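Local coordinates for iron binding protein FbpA (Mannheimia haemolytica, PDB 1Q35) that binds ferric iron in the periplasm and probably serves as the solute-binding component of a bacterial iron-uptake system, at residues R62-E65 with I66-D70; F88-S91 with N92-F96. All blocks are in the same frame, centred on the assembly; numbering follows the deposited sequence.

Contact 1 (R62-E65 with I66-D70); sequences RVME and IVNAD
The last turns of helix 60-68 run into a Schellman motif, with the carbonyls of Arg62, Val63, Met64 and Glu65 taking the N-H groups of Ile66, Val67, Asn68 and Ala69. The Asn68 N to Met64 O bond is short, 2.8 Å. The last of the series, Ala69 N to Glu65 O, is longer at 3.2 Å and bent to 137° at the hydrogen, as the chain leaves helical geometry at Ala69. Asp70 then takes positive phi, 60°. Its N-H goes back to Val67 O, and the following residue bonds to Ile66 O.

Side chains pair along the helix surface. Arg62 bends at chi2 and chi3, which brings its guanidinium round to the extended Glu65, one turn on. NH2 of Arg62 meets OE2 of Glu65 at 3.0 Å in a salt bridge whose hydrogen bond is weak. The Arg62 stem passes at an angle to Ile66, with CG 4.0 Å from Ile66 CD1. Val63 CG1 lies 4.3 Å from Val67 CG2, one turn on. Met64 is folded at all three torsions. This curls its methyl forward along the helix, toward Asn68, and CE comes within 3.7 Å of Asn68 OD1. The same methyl also reaches Val67 CG1.

Ile66 and Val63 face inward, onto Leu55 and Thr57 of strand 54-57. Val40 of helix 40-46 covers the side of Arg62, Glu65 and Ile66. Past the helix end, the Asp70 carboxylate forms a salt bridge with Lys238.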
loop_
_atom_site.group_PDB
_atom_site.type_symbol
_atom_site.label_atom_id
_atom_site.label_comp_id
_atom_site.label_asym_id
_atom_site.label_seq_id
_atom_site.Cartn_x
_atom_site.Cartn_y
_atom_site.Cartn_z
ATOM N N ARG A 62 -5.381 6.594 -4.495
ATOM C CA ARG A 62 -4.658 7.392 -5.488
ATOM C C ARG A 62 -5.025 6.971 -6.909
ATOM O O ARG A 62 -5.208 7.817 -7.791
ATOM C CB ARG A 62 -3.145 7.276 -5.299
ATOM C CG ARG A 62 -2.317 8.122 -6.270
ATOM C CD ARG A 62 -2.384 9.618 -6.019
ATOM N NE ARG A 62 -1.502 10.025 -4.932
ATOM C CZ ARG A 62 -1.445 11.251 -4.422
ATOM N NH1 ARG A 62 -0.603 11.508 -3.431
ATOM N NH2 ARG A 62 -2.210 12.228 -4.895
ATOM N N VAL A 63 -5.121 5.667 -7.138
ATOM C CA VAL A 63 -5.539 5.147 -8.435
ATOM C C VAL A 63 -6.877 5.744 -8.845
ATOM O O VAL A 63 -7.029 6.220 -9.974
ATOM C CB VAL A 63 -5.662 3.608 -8.413
ATOM C CG1 VAL A 63 -6.411 3.099 -9.631
ATOM C CG2 VAL A 63 -4.287 2.965 -8.338
ATOM N N MET A 64 -7.845 5.730 -7.939
ATOM C CA MET A 64 -9.180 6.223 -8.267
ATOM C C MET A 64 -9.208 7.744 -8.381
ATOM O O MET A 64 -9.970 8.274 -9.178
ATOM C CB MET A 64 -10.220 5.718 -7.264
ATOM C CG MET A 64 -10.413 4.215 -7.281
ATOM S SD MET A 64 -10.624 3.508 -8.934
ATOM C CE MET A 64 -12.055 4.397 -9.510
ATOM N N GLU A 65 -8.359 8.456 -7.645
ATOM C CA GLU A 65 -8.216 9.900 -7.835
ATOM C C GLU A 65 -7.835 10.191 -9.289
ATOM O O GLU A 65 -8.413 11.071 -9.934
ATOM C CB GLU A 65 -7.155 10.483 -6.897
ATOM C CG GLU A 65 -6.980 11.992 -7.033
ATOM C CD GLU A 65 -5.773 12.535 -6.289
ATOM O OE1 GLU A 65 -5.505 13.753 -6.415
ATOM O OE2 GLU A 65 -5.090 11.760 -5.582
ATOM N N ILE A 66 -6.865 9.439 -9.798
ATOM C CA ILE A 66 -6.361 9.619 -11.158
ATOM C C ILE A 66 -7.428 9.253 -12.185
ATOM O O ILE A 66 -7.690 10.009 -13.127
ATOM C CB ILE A 66 -5.073 8.774 -11.359
ATOM C CG1 ILE A 66 -3.934 9.324 -10.492
ATOM C CG2 ILE A 66 -4.661 8.743 -12.828
ATOM C CD1 ILE A 66 -2.824 8.332 -10.216
ATOM N N VAL A 67 -8.056 8.104 -11.990
ATOM C CA VAL A 67 -9.045 7.590 -12.925
ATOM C C VAL A 67 -10.301 8.473 -12.938
ATOM O O VAL A 67 -10.816 8.798 -14.014
ATOM C CB VAL A 67 -9.372 6.118 -12.598
ATOM C CG1 VAL A 67 -10.567 5.613 -13.398
ATOM C CG2 VAL A 67 -8.144 5.245 -12.870
ATOM N N ASN A 68 -10.761 8.890 -11.758
ATOM C CA ASN A 68 -11.933 9.765 -11.631
ATOM C C ASN A 68 -11.715 11.141 -12.247
ATOM O O ASN A 68 -12.676 11.781 -12.684
ATOM C CB ASN A 68 -12.326 9.972 -10.163
ATOM C CG ASN A 68 -12.925 8.730 -9.519
ATOM O OD1 ASN A 68 -13.327 7.787 -10.194
ATOM N ND2 ASN A 68 -12.975 8.732 -8.186
ATOM N N ALA A 69 -10.464 11.593 -12.270
ATOM C CA ALA A 69 -10.100 12.881 -12.865
ATOM C C ALA A 69 -9.910 12.791 -14.386
ATOM O O ALA A 69 -9.471 13.760 -15.011
ATOM C CB ALA A 69 -8.838 13.419 -12.207
ATOM N N ASP A 70 -10.244 11.641 -14.973
ATOM C CA ASP A 70 -10.127 11.418 -16.417
ATOM C C ASP A 70 -8.686 11.563 -16.909
ATOM O O ASP A 70 -8.444 12.060 -18.009
ATOM C CB ASP A 70 -11.062 12.362 -17.191
ATOM C CG ASP A 70 -11.113 12.051 -18.671
ATOM O OD1 ASP A 70 -11.159 10.854 -19.032
ATOM O OD2 ASP A 70 -11.097 12.945 -19.548
#

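Contact 2 (F88-S91 with N92-F96); sequences FRDS and NDQWF
Phe88 meets the second segment through its backbone: its O lies 3.5 Å from Trp95 CZ3. Its backbone is also hydrogen-bonded with Gly97.

Arg89 is bridged to Phe96 by backbone pairing. Its CB sits 3.7 Å from Phe96 CD2, and CD follows along the same ring. The extended chain then carries the guanidinium away to the region of helix 78-83. NE bonds there to Ile84 O, and NH1 makes a weak bond to Glu81 O. NH2 donates to water 1, which also links Asp90 O and Asp93 OD1.

Asp90 carries most of the contact. Its N-H gives an almost straight bond to Trp95 O, 3.0 Å and 175°. The same nitrogen lies over the Trp95 ring. CB makes a CH-pi contact, 3.4 Å from the centroid of the five-membered ring and 15° off its normal.

The chain doubles back here in a hairpin-like loop leading into strand 96-108. A type I beta turn runs from Asp90 to Asp93, closed by Asp93 N to Asp90 O at 3.1 Å. Within it, Asp90 OD2 accepts the Asn92 N-H at 3.1 Å, from above the carboxylate plane, which makes an Asx turn. Past the beta turn, OD1 adds a further grip, taking the Gln94 N-H at 2.9 Å on its anti side. CG lies anti to the backbone N (chi1 -170°), which sets the carboxylate where both amides can reach it, nearly parallel to the indole plane. Water 2 joins OD2 to Trp95 NE1 at the edge of the ring.

Ser91, at the exposed tip, bonds through its O to water 4, which also donates to Asp93 OD2.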
loop_
_atom_site.group_PDB
_atom_site.type_symbol
_atom_site.label_atom_id
_atom_site.label_comp_id
_atom_site.label_asym_id
_atom_site.label_seq_id
_atom_site.Cartn_x
_atom_site.Cartn_y
_atom_site.Cartn_z
ATOM N N PHE A 88 -8.589 -7.739 -9.112
ATOM C CA PHE A 88 -7.447 -6.848 -8.896
ATOM C C PHE A 88 -7.204 -5.893 -10.058
ATOM O O PHE A 88 -6.132 -5.318 -10.159
ATOM C CB PHE A 88 -6.187 -7.674 -8.620
ATOM C CG PHE A 88 -6.301 -8.556 -7.410
ATOM C CD1 PHE A 88 -6.699 -8.026 -6.188
ATOM C CD2 PHE A 88 -6.041 -9.912 -7.497
ATOM C CE1 PHE A 88 -6.819 -8.835 -5.067
ATOM C CE2 PHE A 88 -6.159 -10.729 -6.373
ATOM C CZ PHE A 88 -6.549 -10.185 -5.161
ATOM N N ARG A 89 -8.191 -5.717 -10.934
ATOM C CA ARG A 89 -8.116 -4.685 -11.966
ATOM C C ARG A 89 -9.498 -4.115 -12.264
ATOM O O ARG A 89 -10.521 -4.712 -11.934
ATOM C CB ARG A 89 -7.449 -5.213 -13.241
ATOM C CG ARG A 89 -8.052 -6.484 -13.816
ATOM C CD ARG A 89 -7.344 -6.964 -15.073
ATOM N NE ARG A 89 -7.668 -8.353 -15.385
ATOM C CZ ARG A 89 -8.795 -8.764 -15.962
ATOM N NH1 ARG A 89 -8.980 -10.063 -16.172
ATOM N NH2 ARG A 89 -9.728 -7.902 -16.353
ATOM N N ASP A 90 -9.498 -2.936 -12.867
ATOM C CA ASP A 90 -10.710 -2.209 -13.203
ATOM C C ASP A 90 -11.575 -3.024 -14.156
ATOM O O ASP A 90 -11.087 -3.520 -15.167
ATOM C CB ASP A 90 -10.309 -0.902 -13.882
ATOM C CG ASP A 90 -11.462 0.056 -14.072
ATOM O OD1 ASP A 90 -11.262 1.068 -14.779
ATOM O OD2 ASP A 90 -12.588 -0.109 -13.563
ATOM N N SER A 91 -12.862 -3.144 -13.859
ATOM C CA SER A 91 -13.778 -3.785 -14.806
ATOM C C SER A 91 -13.863 -2.973 -16.108
ATOM O O SER A 91 -14.153 -3.521 -17.173
ATOM C CB SER A 91 -15.164 -3.973 -14.188
ATOM O OG SER A 91 -15.787 -2.734 -13.933
ATOM N N ASN A 92 -13.596 -1.673 -16.001
ATOM C CA ASN A 92 -13.574 -0.740 -17.132
ATOM C C ASN A 92 -12.163 -0.449 -17.688
ATOM O O ASN A 92 -11.973 0.522 -18.418
ATOM C CB ASN A 92 -14.257 0.568 -16.701
ATOM C CG ASN A 92 -14.573 1.499 -17.865
ATOM O OD1 ASN A 92 -14.315 2.703 -17.791
ATOM N ND2 ASN A 92 -15.142 0.954 -18.933
ATOM N N ASP A 93 -11.181 -1.276 -17.318
ATOM C CA ASP A 93 -9.864 -1.327 -17.977
ATOM C C ASP A 93 -8.967 -0.086 -17.854
ATOM O O ASP A 93 -8.047 0.080 -18.649
ATOM C CB ASP A 93 -10.022 -1.670 -19.470
ATOM C CG ASP A 93 -10.692 -3.005 -19.703
ATOM O OD1 ASP A 93 -10.605 -3.910 -18.844
ATOM O OD2 ASP A 93 -11.325 -3.241 -20.755
ATOM N N GLN A 94 -9.182 0.753 -16.846
ATOM C CA GLN A 94 -8.365 1.962 -16.695
ATOM C C GLN A 94 -7.296 1.887 -15.598
ATOM O O GLN A 94 -6.470 2.786 -15.498
ATOM C CB GLN A 94 -9.252 3.180 -16.454
ATOM C CG GLN A 94 -10.137 3.546 -17.632
ATOM C CD GLN A 94 -10.647 4.961 -17.533
ATOM O OE1 GLN A 94 -11.617 5.222 -16.821
ATOM N NE2 GLN A 94 -9.981 5.884 -18.214
ATOM N N TRP A 95 -7.320 0.839 -14.778
ATOM C CA TRP A 95 -6.281 0.638 -13.765
ATOM C C TRP A 95 -6.066 -0.846 -13.514
ATOM O O TRP A 95 -6.964 -1.663 -13.698
ATOM C CB TRP A 95 -6.597 1.386 -12.459
ATOM C CG TRP A 95 -7.841 0.931 -11.750
ATOM C CD1 TRP A 95 -9.074 1.513 -11.809
ATOM C CD2 TRP A 95 -7.974 -0.189 -10.858
ATOM N NE1 TRP A 95 -9.967 0.817 -11.031
ATOM C CE2 TRP A 95 -9.319 -0.232 -10.433
ATOM C CE3 TRP A 95 -7.094 -1.171 -10.385
ATOM C CZ2 TRP A 95 -9.804 -1.211 -9.562
ATOM C CZ3 TRP A 95 -7.579 -2.143 -9.512
ATOM C CH2 TRP A 95 -8.921 -2.153 -9.117
ATOM N N PHE A 96 -4.862 -1.175 -13.053
ATOM C CA PHE A 96 -4.418 -2.555 -12.906
ATOM C C PHE A 96 -3.594 -2.725 -11.643
ATOM O O PHE A 96 -2.608 -2.030 -11.434
ATOM C CB PHE A 96 -3.610 -2.970 -14.131
ATOM C CG PHE A 96 -4.369 -2.789 -15.400
ATOM C CD1 PHE A 96 -4.307 -1.587 -16.092
ATOM C CD2 PHE A 96 -5.229 -3.776 -15.849
ATOM C CE1 PHE A 96 -5.063 -1.387 -17.238
ATOM C CE2 PHE A 96 -5.978 -3.585 -17.000
ATOM C CZ PHE A 96 -5.898 -2.390 -17.686
HETATM O O HOH W 1 -9.352 -4.885 -16.601
HETATM O O HOH W 2 -12.929 1.012 -11.114
HETATM O O HOH W 3 -12.768 3.267 -15.085
HETATM O O HOH W 4 -14.364 -3.076 -20.263
#

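Contact 1 is a helix end and contact 2 a turn, but they share a packing interface. Trp95, whose ring backs onto Asp90 in contact 2, also packs on the helix of contact 1. Its CB is 3.3 Å from Val63 CG1, and its NE1 is 3.5 Å from Met64 SD. Gln94 OE1 approaches Val67 CG1. Both contacts are partly buried. In contact 1 the buried residues are Val63 and Ile66; in contact 2 a charged residue, Asp90, is buried with Trp95 and Phe96. Contact 1 relies on repeated backbone bonds and a partly exposed salt bridge. Contact 2 is mostly irregular; two backbone bonds, the Asp90 carboxylate and bridging waters hold it.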